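Local coordinates for protein Abbfa_003403 (Acinetobacter baumannii, PDB 4ZXH) that is a four-domain nonribosomal peptide synthetase that probably activates an amino acid, carries it on phosphopantetheine, condenses it and releases the product, at residues 700-705 and 722-727; 716-721 and 737-742; 743-748 and 883-888; 748-753 and 778-783; 911-916 and 940-945. All blocks are in the same frame, centred on the assembly; numbering follows the deposited sequence.

Interaction 1 of 5, residues 700-705 and 722-727; sequences IQLVDY and KMLLDS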
# COMPACT_ATOMS: atom_id res chain seq x y z
N ILE A 700 -15.52 -18.68 -27.40
CA ILE A 700 -16.42 -18.36 -28.50
C ILE A 700 -17.35 -19.53 -28.78
O ILE A 700 -18.53 -19.36 -29.09
CB ILE A 700 -15.64 -18.00 -29.78
CG1 ILE A 700 -14.75 -16.77 -29.50
CG2 ILE A 700 -16.60 -17.73 -30.94
CD1 ILE A 700 -13.86 -16.37 -30.67
N GLN A 701 -16.82 -20.74 -28.64
CA GLN A 701 -17.63 -21.91 -28.86
C GLN A 701 -18.66 -22.08 -27.73
O GLN A 701 -19.76 -22.60 -27.97
CB GLN A 701 -16.74 -23.14 -28.98
CG GLN A 701 -17.26 -24.17 -29.96
CD GLN A 701 -16.18 -25.15 -30.35
OE1 GLN A 701 -14.99 -24.83 -30.29
NE2 GLN A 701 -16.59 -26.37 -30.73
N LEU A 702 -18.33 -21.62 -26.53
CA LEU A 702 -19.26 -21.69 -25.39
C LEU A 702 -20.29 -20.56 -25.44
O LEU A 702 -21.43 -20.76 -25.04
CB LEU A 702 -18.51 -21.64 -24.06
CG LEU A 702 -19.35 -21.80 -22.79
CD1 LEU A 702 -20.17 -23.09 -22.82
CD2 LEU A 702 -18.49 -21.77 -21.55
N VAL A 703 -19.90 -19.39 -25.94
CA VAL A 703 -20.86 -18.32 -26.17
C VAL A 703 -21.94 -18.79 -27.15
O VAL A 703 -23.12 -18.49 -26.98
CB VAL A 703 -20.20 -17.04 -26.71
CG1 VAL A 703 -21.26 -16.03 -27.11
CG2 VAL A 703 -19.28 -16.44 -25.67
N ASP A 704 -21.53 -19.54 -28.17
CA ASP A 704 -22.47 -19.98 -29.20
C ASP A 704 -23.39 -21.08 -28.69
O ASP A 704 -24.58 -21.10 -29.02
CB ASP A 704 -21.73 -20.46 -30.45
CG ASP A 704 -21.13 -19.32 -31.26
OD1 ASP A 704 -21.48 -18.14 -31.01
OD2 ASP A 704 -20.31 -19.61 -32.16
N TYR A 705 -22.84 -22.01 -27.91
CA TYR A 705 -23.63 -23.10 -27.37
C TYR A 705 -24.67 -22.54 -26.40
O TYR A 705 -25.77 -23.08 -26.28
CB TYR A 705 -22.75 -24.15 -26.68
CG TYR A 705 -23.42 -25.50 -26.48
CD1 TYR A 705 -23.11 -26.58 -27.31
CD2 TYR A 705 -24.37 -25.69 -25.48
CE1 TYR A 705 -23.73 -27.82 -27.13
CE2 TYR A 705 -25.00 -26.92 -25.30
CZ TYR A 705 -24.67 -27.98 -26.13
OH TYR A 705 -25.28 -29.21 -25.95
N LYS A 722 -14.16 -16.13 -16.33
CA LYS A 722 -13.20 -15.22 -16.96
C LYS A 722 -13.14 -15.49 -18.46
O LYS A 722 -13.21 -14.56 -19.26
CB LYS A 722 -11.79 -15.34 -16.35
CG LYS A 722 -11.65 -14.76 -14.94
CD LYS A 722 -10.38 -15.25 -14.24
CE LYS A 722 -10.37 -14.87 -12.74
NZ LYS A 722 -9.28 -15.58 -11.99
N MET A 723 -13.04 -16.76 -18.84
CA MET A 723 -12.93 -17.15 -20.25
C MET A 723 -14.12 -16.61 -21.07
O MET A 723 -13.96 -16.06 -22.16
CB MET A 723 -12.84 -18.67 -20.40
CG MET A 723 -12.66 -19.14 -21.84
SD MET A 723 -12.67 -20.93 -22.04
CE MET A 723 -14.41 -21.30 -21.84
N LEU A 724 -15.31 -16.76 -20.48
CA LEU A 724 -16.56 -16.29 -21.07
C LEU A 724 -16.60 -14.77 -21.25
O LEU A 724 -16.91 -14.28 -22.33
CB LEU A 724 -17.71 -16.75 -20.20
CG LEU A 724 -19.05 -17.12 -20.82
CD1 LEU A 724 -18.87 -18.09 -21.98
CD2 LEU A 724 -19.87 -17.77 -19.73
N LEU A 725 -16.27 -14.02 -20.21
CA LEU A 725 -16.32 -12.56 -20.29
C LEU A 725 -15.26 -12.02 -21.24
O LEU A 725 -15.47 -10.99 -21.88
CB LEU A 725 -16.13 -11.93 -18.90
CG LEU A 725 -17.18 -12.38 -17.88
CD1 LEU A 725 -16.90 -11.79 -16.51
CD2 LEU A 725 -18.60 -12.06 -18.34
N ASP A 726 -14.14 -12.72 -21.35
CA ASP A 726 -13.06 -12.28 -22.22
C ASP A 726 -13.33 -12.70 -23.67
O ASP A 726 -12.51 -12.46 -24.55
CB ASP A 726 -11.72 -12.84 -21.75
N SER A 727 -14.49 -13.31 -23.91
CA SER A 727 -14.87 -13.74 -25.26
C SER A 727 -16.10 -13.00 -25.78
O SER A 727 -16.86 -13.55 -26.58
CB SER A 727 -15.14 -15.26 -25.30
OG SER A 727 -13.96 -16.01 -25.08
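Two neighbouring helices of the adenylation domain meet here: helix 699-709, which leads into strand 713-716, and helix 718-725, which follows that strand. The centre of the contact is L724, whose CD1 reaches toward helix 699-709 and lies 3.7 Å from L702 CD2 and 3.8 Å from L702 CG. The two leucines cross at about a right angle, L702 extending with CG anti to its backbone N (chi1 -176°). From the other flank V703 offers CG2, obliquely, at 4.1 Å from L724 CD1. M723 runs straight to the sulfur and then bends at chi3 (75°), bringing M723 CE to 4.1 Å from L702 CD2. V703 CG2 also rests 3.9 Å from the O of S727, which lies just past the end of helix 718-725. S727 CB and OG lie beside I700 N without a hydrogen bond; OG turns back to that helix, S727 OG donating to M723 O at 2.9 Å from above the carbonyl plane. L702 continues onto L664 of strand 662-665, while V703 and L724 share W729. The chemistry is mostly apolar, with the S727 end packed on I700 and V703, so the contact probably rests mainly on apolar packing and on the burial of L702 and L724.

Interaction 2 of 5, residues 716-721 and 737-742; sequences ATPATW and ALCGGE
The beta-alpha-beta unit made of strand 713-716, helix 718-725 and strand 735-740 turns on one carbonyl, L738 O, which two donors grip. A716 N reaches it at 3.1 Å (N-H...O angle 151°), and W721 NE1 reaches it at 3.1 Å as well, both from above the carbonyl plane; the oxygen itself lies in the plane of the indole, at its edge. W721 NE1 also leans weakly on A716 O, so the ring is tied to both strands, and A716 CB covers part of one ring face. Along the ring, W721 CH2 meets A737 CB at 3.5 Å, while C739 SG sits obliquely 3.7 Å from W721 CD1, a sulfur-aromatic contact. That same sulfur touches P718 CG at 3.6 Å, closing the first turn of the helix onto the strand. At the loop end, T717 OG1 bonds to K953 O and E742 OE2 to L955 N. A helix laid across two parallel strands in this way is the classic beta-alpha-beta crossover of the large lobe of ANL adenylating enzymes.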
# COMPACT_ATOMS: atom_id res chain seq x y z
N ALA A 716 -19.70 -23.00 -12.61
CA ALA A 716 -18.36 -22.98 -13.17
C ALA A 716 -17.37 -22.32 -12.21
O ALA A 716 -17.73 -21.43 -11.44
CB ALA A 716 -18.35 -22.25 -14.50
N THR A 717 -16.11 -22.76 -12.27
CA THR A 717 -15.03 -22.08 -11.57
C THR A 717 -14.75 -20.73 -12.25
O THR A 717 -15.02 -20.56 -13.45
CB THR A 717 -13.76 -22.93 -11.56
OG1 THR A 717 -13.29 -23.09 -12.91
CG2 THR A 717 -14.04 -24.30 -10.94
N PRO A 718 -14.20 -19.78 -11.47
CA PRO A 718 -13.80 -18.46 -12.00
C PRO A 718 -13.10 -18.51 -13.34
O PRO A 718 -13.42 -17.71 -14.22
CB PRO A 718 -12.86 -17.94 -10.92
CG PRO A 718 -13.51 -18.47 -9.63
CD PRO A 718 -14.05 -19.84 -10.00
N ALA A 719 -12.17 -19.44 -13.51
CA ALA A 719 -11.43 -19.58 -14.76
C ALA A 719 -12.36 -19.61 -15.96
O ALA A 719 -12.11 -18.92 -16.95
CB ALA A 719 -10.59 -20.83 -14.73
N THR A 720 -13.43 -20.39 -15.87
CA THR A 720 -14.39 -20.48 -16.96
C THR A 720 -15.14 -19.15 -17.13
O THR A 720 -15.33 -18.68 -18.25
CB THR A 720 -15.42 -21.60 -16.74
OG1 THR A 720 -14.75 -22.80 -16.31
CG2 THR A 720 -16.18 -21.89 -18.01
N TRP A 721 -15.55 -18.55 -16.01
CA TRP A 721 -16.29 -17.28 -16.09
C TRP A 721 -15.43 -16.19 -16.72
O TRP A 721 -15.93 -15.43 -17.55
CB TRP A 721 -16.77 -16.82 -14.71
CG TRP A 721 -17.88 -17.66 -14.14
CD1 TRP A 721 -17.82 -18.46 -13.04
CD2 TRP A 721 -19.22 -17.78 -14.65
NE1 TRP A 721 -19.03 -19.07 -12.82
CE2 TRP A 721 -19.91 -18.68 -13.80
CE3 TRP A 721 -19.90 -17.24 -15.74
CZ2 TRP A 721 -21.24 -19.04 -14.01
CZ3 TRP A 721 -21.22 -17.59 -15.94
CH2 TRP A 721 -21.88 -18.48 -15.08
N ALA A 737 -26.28 -18.03 -12.04
CA ALA A 737 -24.88 -18.43 -12.08
C ALA A 737 -24.37 -18.90 -10.71
O ALA A 737 -24.76 -18.40 -9.66
CB ALA A 737 -24.03 -17.29 -12.59
N LEU A 738 -23.48 -19.88 -10.75
CA LEU A 738 -22.82 -20.32 -9.54
C LEU A 738 -21.33 -20.23 -9.80
O LEU A 738 -20.85 -20.66 -10.85
CB LEU A 738 -23.22 -21.73 -9.14
CG LEU A 738 -24.65 -21.90 -8.63
CD1 LEU A 738 -25.61 -22.08 -9.79
CD2 LEU A 738 -24.74 -23.06 -7.67
N CYS A 739 -20.61 -19.66 -8.84
CA CYS A 739 -19.17 -19.53 -8.94
C CYS A 739 -18.55 -20.15 -7.70
O CYS A 739 -18.86 -19.74 -6.59
CB CYS A 739 -18.78 -18.05 -9.05
SG CYS A 739 -17.07 -17.74 -9.48
N GLY A 740 -17.69 -21.16 -7.90
CA GLY A 740 -17.07 -21.84 -6.77
C GLY A 740 -15.70 -22.42 -7.08
O GLY A 740 -15.27 -22.40 -8.22
N GLY A 741 -15.03 -22.95 -6.05
CA GLY A 741 -13.76 -23.63 -6.22
C GLY A 741 -12.56 -22.77 -5.88
O GLY A 741 -11.53 -23.25 -5.40
N GLU A 742 -12.69 -21.48 -6.16
CA GLU A 742 -11.69 -20.48 -5.81
C GLU A 742 -12.36 -19.21 -5.30
O GLU A 742 -13.57 -19.04 -5.42
CB GLU A 742 -10.81 -20.16 -7.01
CG GLU A 742 -9.63 -21.08 -7.13
CD GLU A 742 -8.71 -20.70 -8.27
OE1 GLU A 742 -9.19 -20.15 -9.30
OE2 GLU A 742 -7.49 -20.91 -8.12

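Interaction 3 of 5, residues 743-748 and 883-888; sequences ALDTIL and IENVLK
K888 leaves helix 880-888 with CG anti to its carbonyl carbon (chi1 -68°), and CB and CG carry the chain outward before any atom of segment 743-748 comes within contact. At K888 CD the first neighbours appear: I747 CG1 at 4.2 Å, and D745 OD2. K888 CE comes closest to that oxygen, 3.6 Å from D745 OD2. A bend at chi4 (96°) then turns K888 NZ so that it stands 3.7 Å from D745 OD2, a long salt bridge in which the lysine crosses the aspartate at about a right angle; NZ has D895 as a second, weak ionic partner. The two helices belong to different lobes of the adenylation domain: D745 occupies the N-cap position of helix 746-753 in the large lobe, and K888 lies in the small C-terminal lobe, which in ANL enzymes rotates between catalytic states. A loose, polar surface contact is consistent with such a mobile boundary. One helical turn before K888, N885 slides past I747 in the opposite direction, its OD1 3.5 Å from I747 CG1 and 3.7 Å from D745 CB. The other branch, N885 ND2, stands 3.4 Å from T746 OG1, but the angle is too poor for a hydrogen bond.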
# COMPACT_ATOMS: atom_id res chain seq x y z
N ALA A 743 -11.57 -18.32 -4.71
CA ALA A 743 -12.12 -17.08 -4.18
C ALA A 743 -12.73 -16.25 -5.30
O ALA A 743 -12.24 -16.24 -6.43
CB ALA A 743 -11.05 -16.30 -3.45
N LEU A 744 -13.84 -15.58 -4.99
CA LEU A 744 -14.44 -14.67 -5.94
C LEU A 744 -13.92 -13.26 -5.64
O LEU A 744 -14.19 -12.71 -4.56
CB LEU A 744 -15.97 -14.72 -5.86
CG LEU A 744 -16.76 -13.77 -6.75
CD1 LEU A 744 -16.44 -14.00 -8.20
CD2 LEU A 744 -18.24 -13.97 -6.53
N ASP A 745 -13.15 -12.71 -6.56
CA ASP A 745 -12.62 -11.36 -6.41
C ASP A 745 -13.66 -10.34 -6.84
O ASP A 745 -14.56 -10.65 -7.62
CB ASP A 745 -11.31 -11.16 -7.20
CG ASP A 745 -11.42 -11.61 -8.65
OD1 ASP A 745 -11.91 -12.73 -8.91
OD2 ASP A 745 -11.05 -10.81 -9.54
N THR A 746 -13.53 -9.12 -6.33
CA THR A 746 -14.54 -8.09 -6.58
C THR A 746 -14.67 -7.74 -8.07
O THR A 746 -15.78 -7.52 -8.55
CB THR A 746 -14.22 -6.82 -5.77
OG1 THR A 746 -12.85 -6.50 -5.96
CG2 THR A 746 -14.43 -7.07 -4.29
N ILE A 747 -13.55 -7.72 -8.79
CA ILE A 747 -13.58 -7.39 -10.21
C ILE A 747 -14.44 -8.37 -11.01
O ILE A 747 -15.26 -7.96 -11.82
CB ILE A 747 -12.17 -7.35 -10.84
CG1 ILE A 747 -11.19 -6.53 -9.99
CG2 ILE A 747 -12.25 -6.82 -12.29
CD1 ILE A 747 -11.47 -5.05 -9.97
N LEU A 748 -14.24 -9.67 -10.80
CA LEU A 748 -15.03 -10.67 -11.51
C LEU A 748 -16.49 -10.56 -11.11
O LEU A 748 -17.40 -10.79 -11.91
CB LEU A 748 -14.52 -12.08 -11.25
CG LEU A 748 -15.35 -13.21 -11.86
CD1 LEU A 748 -15.49 -13.05 -13.37
CD2 LEU A 748 -14.77 -14.57 -11.53
N ILE A 883 -3.62 -6.62 -3.73
CA ILE A 883 -2.67 -6.33 -4.79
C ILE A 883 -3.20 -6.81 -6.15
O ILE A 883 -3.09 -6.10 -7.15
CB ILE A 883 -1.30 -6.98 -4.52
CG1 ILE A 883 -0.89 -6.76 -3.06
CG2 ILE A 883 -0.24 -6.46 -5.49
CD1 ILE A 883 0.44 -7.41 -2.70
N GLU A 884 -3.80 -8.00 -6.17
CA GLU A 884 -4.33 -8.55 -7.43
C GLU A 884 -5.44 -7.68 -8.02
O GLU A 884 -5.48 -7.47 -9.24
CB GLU A 884 -4.83 -9.98 -7.22
CG GLU A 884 -3.69 -10.95 -6.91
CD GLU A 884 -4.14 -12.32 -6.41
OE1 GLU A 884 -5.37 -12.54 -6.21
OE2 GLU A 884 -3.25 -13.17 -6.21
N ASN A 885 -6.30 -7.14 -7.16
CA ASN A 885 -7.36 -6.25 -7.60
C ASN A 885 -6.84 -4.95 -8.21
O ASN A 885 -7.37 -4.49 -9.23
CB ASN A 885 -8.31 -5.93 -6.44
CG ASN A 885 -9.30 -7.06 -6.17
OD1 ASN A 885 -9.71 -7.79 -7.09
ND2 ASN A 885 -9.69 -7.23 -4.91
N VAL A 886 -5.79 -4.37 -7.61
CA VAL A 886 -5.26 -3.12 -8.16
C VAL A 886 -4.63 -3.38 -9.54
O VAL A 886 -4.83 -2.60 -10.48
CB VAL A 886 -4.21 -2.46 -7.22
CG1 VAL A 886 -3.54 -1.32 -7.92
CG2 VAL A 886 -4.87 -1.94 -5.96
N LEU A 887 -3.90 -4.48 -9.68
CA LEU A 887 -3.32 -4.85 -10.96
C LEU A 887 -4.39 -5.05 -12.04
O LEU A 887 -4.26 -4.56 -13.15
CB LEU A 887 -2.48 -6.11 -10.81
CG LEU A 887 -1.08 -5.92 -10.22
CD1 LEU A 887 -0.50 -7.27 -9.79
CD2 LEU A 887 -0.18 -5.26 -11.22
N LYS A 888 -5.47 -5.76 -11.72
CA LYS A 888 -6.51 -6.04 -12.71
C LYS A 888 -7.20 -4.77 -13.21
O LYS A 888 -7.87 -4.79 -14.24
CB LYS A 888 -7.55 -6.98 -12.13
CG LYS A 888 -7.07 -8.40 -11.87
CD LYS A 888 -8.22 -9.25 -11.32
CE LYS A 888 -7.93 -10.74 -11.31
NZ LYS A 888 -7.41 -11.28 -10.02

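Interaction 4 of 5, residues 748-753 and 778-783; sequences LAEKLL and TDAKYI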
# COMPACT_ATOMS: atom_id res chain seq x y z
N LEU A 748 -14.24 -9.67 -10.80
CA LEU A 748 -15.03 -10.67 -11.51
C LEU A 748 -16.49 -10.56 -11.11
O LEU A 748 -17.40 -10.79 -11.91
CB LEU A 748 -14.52 -12.08 -11.25
CG LEU A 748 -15.35 -13.21 -11.86
CD1 LEU A 748 -15.49 -13.05 -13.37
CD2 LEU A 748 -14.77 -14.57 -11.53
N ALA A 749 -16.70 -10.20 -9.85
CA ALA A 749 -18.04 -10.09 -9.31
C ALA A 749 -18.82 -9.00 -10.03
O ALA A 749 -19.96 -9.23 -10.45
CB ALA A 749 -18.00 -9.82 -7.82
N GLU A 750 -18.23 -7.82 -10.19
CA GLU A 750 -18.99 -6.74 -10.83
C GLU A 750 -19.28 -7.08 -12.27
O GLU A 750 -20.39 -6.83 -12.75
CB GLU A 750 -18.27 -5.40 -10.76
CG GLU A 750 -18.90 -4.47 -9.72
CD GLU A 750 -20.24 -3.87 -10.17
OE1 GLU A 750 -20.33 -3.38 -11.31
OE2 GLU A 750 -21.21 -3.91 -9.37
N LYS A 751 -18.31 -7.65 -12.97
CA LYS A 751 -18.50 -8.06 -14.36
C LYS A 751 -19.65 -9.07 -14.46
O LYS A 751 -20.50 -8.96 -15.34
CB LYS A 751 -17.23 -8.68 -14.93
CG LYS A 751 -16.09 -7.71 -15.26
CD LYS A 751 -14.85 -8.51 -15.65
CE LYS A 751 -13.68 -7.64 -16.07
NZ LYS A 751 -13.94 -7.05 -17.39
N LEU A 752 -19.68 -10.04 -13.56
CA LEU A 752 -20.74 -11.04 -13.57
C LEU A 752 -22.12 -10.45 -13.24
O LEU A 752 -23.11 -10.75 -13.90
CB LEU A 752 -20.43 -12.17 -12.58
CG LEU A 752 -19.44 -13.25 -13.05
CD1 LEU A 752 -19.37 -14.33 -12.01
CD2 LEU A 752 -19.84 -13.83 -14.39
N LEU A 753 -22.18 -9.60 -12.21
CA LEU A 753 -23.44 -9.03 -11.76
C LEU A 753 -24.22 -8.32 -12.86
O LEU A 753 -25.45 -8.31 -12.84
CB LEU A 753 -23.19 -8.07 -10.60
CG LEU A 753 -23.06 -8.81 -9.28
CD1 LEU A 753 -22.74 -7.85 -8.12
CD2 LEU A 753 -24.34 -9.57 -9.02
N THR A 778 -25.03 -9.73 -4.25
CA THR A 778 -25.88 -8.70 -4.84
C THR A 778 -25.09 -7.42 -5.08
O THR A 778 -25.56 -6.52 -5.77
CB THR A 778 -27.12 -8.38 -3.95
OG1 THR A 778 -26.69 -7.94 -2.66
CG2 THR A 778 -28.01 -9.63 -3.80
N ASP A 779 -23.89 -7.36 -4.52
CA ASP A 779 -23.04 -6.18 -4.61
C ASP A 779 -21.58 -6.61 -4.49
O ASP A 779 -21.20 -7.28 -3.53
CB ASP A 779 -23.40 -5.17 -3.51
CG ASP A 779 -22.72 -3.82 -3.70
OD1 ASP A 779 -22.00 -3.64 -4.71
OD2 ASP A 779 -22.92 -2.92 -2.84
N ALA A 780 -20.76 -6.20 -5.45
CA ALA A 780 -19.37 -6.65 -5.51
C ALA A 780 -18.53 -6.20 -4.33
O ALA A 780 -17.46 -6.74 -4.09
CB ALA A 780 -18.73 -6.18 -6.79
N LYS A 781 -19.01 -5.21 -3.59
CA LYS A 781 -18.26 -4.69 -2.46
C LYS A 781 -18.43 -5.58 -1.22
O LYS A 781 -17.71 -5.43 -0.23
CB LYS A 781 -18.68 -3.25 -2.16
N TYR A 782 -19.37 -6.53 -1.28
CA TYR A 782 -19.72 -7.34 -0.12
C TYR A 782 -19.72 -8.85 -0.43
O TYR A 782 -20.76 -9.46 -0.70
CB TYR A 782 -21.08 -6.89 0.43
CG TYR A 782 -21.04 -5.46 0.94
CD1 TYR A 782 -20.68 -5.17 2.25
CD2 TYR A 782 -21.35 -4.38 0.10
CE1 TYR A 782 -20.64 -3.86 2.72
CE2 TYR A 782 -21.31 -3.08 0.55
CZ TYR A 782 -20.96 -2.81 1.87
OH TYR A 782 -20.92 -1.50 2.34
N ILE A 783 -18.52 -9.42 -0.39
CA ILE A 783 -18.30 -10.83 -0.73
C ILE A 783 -17.79 -11.62 0.47
O ILE A 783 -16.82 -11.24 1.11
CB ILE A 783 -17.29 -10.97 -1.89
CG1 ILE A 783 -17.78 -10.20 -3.11
CG2 ILE A 783 -17.06 -12.42 -2.24
CD1 ILE A 783 -16.75 -10.10 -4.21
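T778 opens the loop that follows strand 773-777 of the adenylation domain's large sheet, and its backbone, with CB pointing away, is what helix 746-753 meets: L753 CD1 lies 3.9 Å from T778 C. The loop then folds into a type I beta turn, D779 to Y782, laid against the flank of that helix. D779 also turns its CB outward, yet its carboxylate comes back beside E750, D779 OD1 standing 4.7 Å from E750 OE2; two like charges so near would be expected to raise each other's affinity for a proton somewhat. The other oxygen, D779 OD2, lies in the plane of the Y782 ring, at its edge. Next comes A780, the residue most engaged with the helix. A780 N sits 3.7 Å from L753 CD1, so that one leucine methyl spans the peptide links from T778 to A780. Its methyl drops between two helix residues: A780 CB is 3.9 Å from A749 CB and 3.4 Å from E750 CG. That glutamate carbon is set by a chi1 of -105°, and the bend at chi2 then carries the carboxylate on toward D779. After A780 the turn is closed by Y782 N bonding to D779 O at 3.0 Å. At the end, I783 points back at the helix with CG1 anti to its carbonyl carbon (chi1 -58°) and the chain extended (chi2 171°), which puts I783 CD1 3.8 Å from A749 CB.

Interaction 5 of 5, residues 911-916 and 940-945; sequences VAYVTG and AFIRLD
Four backbone hydrogen bonds join strands 907-916 and 940-943 in parallel, all of them short and fairly straight. A912 and V914 each use both their N-H and their carbonyl: A912 N bonds to A940 O at 2.8 Å, and the bonds from I942 N to A912 O, V914 N to I942 O and L944 N to V914 O are of similar length. The last three donors stand nearly along the C=O axes. Between these rungs, the CA-H groups of F941, Y913 and R943 approach the same carbonyls. At the C-terminal end of the pairing R943, extended from CG to NE, adds a weak bond from R943 NH2 to G916 O, 3.3 Å away and near the guanidinium plane; G916 is poorly ordered. On the face carrying V911, Y913 and I942, the tyrosine lies alongside the isoleucine, Y913 CE1 being 3.6 Å from I942 CD1. L944, further along the chain, also lies beside the tyrosine, with L944 CD1 3.8 Å from Y913 CD1. On the other face A912 CB meets F941 CD1 at 3.9 Å. The Y913 hydroxyl bonds to P961 O, and its ring meets F960 edge-to-face. Helix 921-931, which links the two strands into a beta-alpha-beta unit of the small C-terminal lobe, covers F941, while strand 893-903 pairs with the other edge of strand 907-916.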
# COMPACT_ATOMS: atom_id res chain seq x y z
N VAL A 911 5.95 -11.32 -5.60
CA VAL A 911 6.05 -11.50 -7.06
C VAL A 911 4.70 -11.31 -7.72
O VAL A 911 3.70 -11.88 -7.28
CB VAL A 911 6.52 -12.91 -7.45
CG1 VAL A 911 6.92 -12.98 -8.92
CG2 VAL A 911 7.64 -13.33 -6.57
N ALA A 912 4.65 -10.54 -8.80
CA ALA A 912 3.40 -10.38 -9.52
C ALA A 912 3.48 -11.00 -10.90
O ALA A 912 4.31 -10.59 -11.72
CB ALA A 912 3.02 -8.91 -9.62
N TYR A 913 2.63 -11.98 -11.16
CA TYR A 913 2.48 -12.55 -12.51
C TYR A 913 1.29 -11.89 -13.22
O TYR A 913 0.21 -11.72 -12.61
CB TYR A 913 2.30 -14.07 -12.45
CG TYR A 913 3.37 -14.81 -11.67
CD1 TYR A 913 4.47 -15.38 -12.31
CD2 TYR A 913 3.27 -14.93 -10.30
CE1 TYR A 913 5.46 -16.05 -11.60
CE2 TYR A 913 4.25 -15.60 -9.57
CZ TYR A 913 5.34 -16.15 -10.23
OH TYR A 913 6.31 -16.81 -9.49
N VAL A 914 1.46 -11.49 -14.48
CA VAL A 914 0.36 -10.84 -15.20
C VAL A 914 0.19 -11.35 -16.63
O VAL A 914 1.17 -11.77 -17.26
CB VAL A 914 0.55 -9.31 -15.24
CG1 VAL A 914 0.43 -8.72 -13.82
CG2 VAL A 914 1.88 -8.96 -15.85
N THR A 915 -1.05 -11.34 -17.13
CA THR A 915 -1.35 -11.64 -18.55
C THR A 915 -2.12 -10.49 -19.15
O THR A 915 -2.85 -9.81 -18.44
CB THR A 915 -2.21 -12.90 -18.78
OG1 THR A 915 -3.38 -12.83 -17.94
CG2 THR A 915 -1.47 -14.14 -18.45
N GLY A 916 -2.00 -10.32 -20.46
CA GLY A 916 -2.72 -9.27 -21.15
C GLY A 916 -2.29 -9.12 -22.59
O GLY A 916 -1.27 -9.69 -23.00
N ALA A 940 8.96 -7.94 -7.99
CA ALA A 940 9.18 -8.55 -9.31
C ALA A 940 7.89 -8.72 -10.11
O ALA A 940 6.83 -9.00 -9.56
CB ALA A 940 9.88 -9.88 -9.16
N PHE A 941 8.00 -8.52 -11.42
CA PHE A 941 6.87 -8.59 -12.34
C PHE A 941 7.25 -9.52 -13.47
O PHE A 941 8.30 -9.36 -14.08
CB PHE A 941 6.51 -7.21 -12.88
CG PHE A 941 5.99 -6.26 -11.83
CD1 PHE A 941 4.63 -6.04 -11.67
CD2 PHE A 941 6.88 -5.60 -10.97
CE1 PHE A 941 4.15 -5.17 -10.69
CE2 PHE A 941 6.41 -4.73 -9.98
CZ PHE A 941 5.05 -4.51 -9.84
N ILE A 942 6.40 -10.49 -13.74
CA ILE A 942 6.66 -11.47 -14.77
C ILE A 942 5.43 -11.55 -15.68
O ILE A 942 4.31 -11.72 -15.19
CB ILE A 942 6.95 -12.86 -14.16
CG1 ILE A 942 8.19 -12.79 -13.27
CG2 ILE A 942 7.16 -13.91 -15.23
CD1 ILE A 942 8.39 -14.06 -12.48
N ARG A 943 5.63 -11.41 -16.99
CA ARG A 943 4.52 -11.61 -17.92
C ARG A 943 4.41 -13.07 -18.32
O ARG A 943 5.40 -13.74 -18.56
CB ARG A 943 4.67 -10.74 -19.16
CG ARG A 943 3.43 -10.63 -20.03
CD ARG A 943 3.69 -9.64 -21.13
NE ARG A 943 2.61 -9.49 -22.11
CZ ARG A 943 2.67 -8.62 -23.13
NH1 ARG A 943 3.75 -7.85 -23.27
NH2 ARG A 943 1.68 -8.52 -24.00
N LEU A 944 3.18 -13.57 -18.36
CA LEU A 944 2.92 -14.92 -18.81
C LEU A 944 1.84 -14.84 -19.89
O LEU A 944 1.03 -13.92 -19.89
CB LEU A 944 2.46 -15.82 -17.66
CG LEU A 944 3.44 -16.08 -16.51
CD1 LEU A 944 2.81 -16.90 -15.38
CD2 LEU A 944 4.70 -16.74 -17.00
N ASP A 945 1.85 -15.80 -20.80
CA ASP A 945 0.82 -15.89 -21.82
C ASP A 945 -0.47 -16.48 -21.25
O ASP A 945 -1.56 -15.96 -21.45
CB ASP A 945 1.33 -16.74 -22.98
CG ASP A 945 0.34 -16.87 -24.10
OD1 ASP A 945 -0.29 -15.83 -24.41
OD2 ASP A 945 0.21 -18.01 -24.66

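In the fold
Interaction 2 is the buried heart of the set, where a helix meets strands and both backbone and indole bonds are used. Interaction 1 employs the same helix 718-725 but mostly through methyl groups, partly buried. Interactions 3 and 4 share L748 and helix 746-753: one uses its start for a polar surface contact with the small lobe, the other its flank for loop packing. L748 and L752 also touch W721 of interaction 2, and L725 of interaction 1 rests on L748, so the large-lobe contacts form one continuous block. Interaction 5, backbone-bonded inside the small lobe, joins this block through interaction 3, where L887 packs on A912.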